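PDB 4LDA: TadZ from Pseudomonas aeruginosa, which probably serves in pilus assembly, its full-length form possibly binding and hydrolysing ATP, and is represented here by its CheY-like N-terminal receiver domain. Local coordinates for residues Gly86-Asn89 / Gln90-Leu93. Numbering follows the deposited sequence.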
# COMPACT_ATOMS: atom_id res chain seq x y z
N GLY A 86 1.31 -5.11 14.06
CA GLY A 86 2.72 -5.47 14.13
C GLY A 86 3.06 -6.52 15.17
O GLY A 86 4.19 -7.02 15.21
N LEU A 87 2.11 -6.82 16.07
CA LEU A 87 2.27 -7.84 17.11
C LEU A 87 1.89 -9.26 16.58
O LEU A 87 2.18 -10.26 17.23
CB LEU A 87 1.41 -7.50 18.33
CG LEU A 87 1.74 -6.24 19.11
CD1 LEU A 87 0.58 -5.88 20.06
CD2 LEU A 87 3.01 -6.42 19.92
N ASP A 88 1.25 -9.34 15.40
CA ASP A 88 0.80 -10.58 14.78
C ASP A 88 1.83 -11.01 13.72
O ASP A 88 1.84 -10.48 12.61
CB ASP A 88 -0.61 -10.38 14.18
CG ASP A 88 -1.37 -11.63 13.74
OD1 ASP A 88 -0.73 -12.68 13.52
OD2 ASP A 88 -2.60 -11.53 13.54
N ASN A 89 2.72 -11.95 14.10
CA ASN A 89 3.78 -12.48 13.24
C ASN A 89 3.22 -13.22 12.06
O ASN A 89 3.74 -13.06 10.95
CB ASN A 89 4.71 -13.41 14.01
CG ASN A 89 5.65 -12.71 14.95
OD1 ASN A 89 5.92 -11.50 14.83
ND2 ASN A 89 6.17 -13.47 15.89
N GLN A 90 2.16 -14.03 12.27
CA GLN A 90 1.51 -14.79 11.21
C GLN A 90 0.88 -13.86 10.18
O GLN A 90 0.92 -14.20 9.00
CB GLN A 90 0.47 -15.77 11.76
CG GLN A 90 1.10 -16.98 12.46
CD GLN A 90 2.09 -17.74 11.59
OE1 GLN A 90 3.27 -17.85 11.93
NE2 GLN A 90 1.65 -18.20 10.42
N LEU A 91 0.37 -12.67 10.60
CA LEU A 91 -0.22 -11.66 9.71
C LEU A 91 0.85 -11.06 8.84
O LEU A 91 0.67 -11.02 7.63
CB LEU A 91 -0.93 -10.58 10.52
CG LEU A 91 -1.66 -9.44 9.76
CD1 LEU A 91 -2.80 -9.97 8.90
CD2 LEU A 91 -2.22 -8.46 10.73
N VAL A 92 1.98 -10.60 9.46
CA VAL A 92 3.17 -10.03 8.79
C VAL A 92 3.67 -11.03 7.76
O VAL A 92 3.88 -10.65 6.61
CB VAL A 92 4.29 -9.63 9.81
CG1 VAL A 92 5.57 -9.16 9.11
CG2 VAL A 92 3.79 -8.56 10.79
N LEU A 93 3.79 -12.32 8.15
CA LEU A 93 4.21 -13.43 7.28
C LEU A 93 3.24 -13.68 6.12
O LEU A 93 3.71 -13.85 5.00
CB LEU A 93 4.34 -14.71 8.09
CG LEU A 93 5.65 -14.90 8.80
CD1 LEU A 93 5.55 -16.05 9.80
CD2 LEU A 93 6.80 -15.09 7.81
O HOH W 1 1.13 -14.35 15.21
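Gln90, second residue of helix 89-98, meets Asp88 through a water molecule, which donates to Asp88 OD1 at 3.0 Å and accepts from Gln90 N. Leu91 comes next, and here Asp88 acts as N-cap. Leu91 N donates to Asp88 OD1 over 3.1 Å. It reaches that oxygen from above the carboxylate plane, about 70° out of it. With CG anti to the backbone N (chi1 -168°), the Asp88 carboxylate is placed beside Leu91 N. The same side chain lies across that of Leu91 at roughly a right angle, Asp88 CG resting 3.4 Å from Leu91 CB. A second, weak bond runs from Leu91 N to Asp88 O. The straighter one comes from Val92, whose N points at Asp88 O (3.2 Å, 170°) in the first regular helical bond. Val92 CG2 packs against that oxygen as well. Leu93 repeats the pattern one residue on: its N donates to Asn89 O at 2.9 Å, and Leu93 CB and CG lie against the same oxygen. Asp88 OD2, the other carboxylate oxygen, forms a salt bridge with Lys58, tying the cap to the loop after strand 51-55. The turn follows strand 79-83 and starts helix 89-98 of the CheY-like fold, where Leu91 and Val92 both lie on Phe103 of edge strand 102-104.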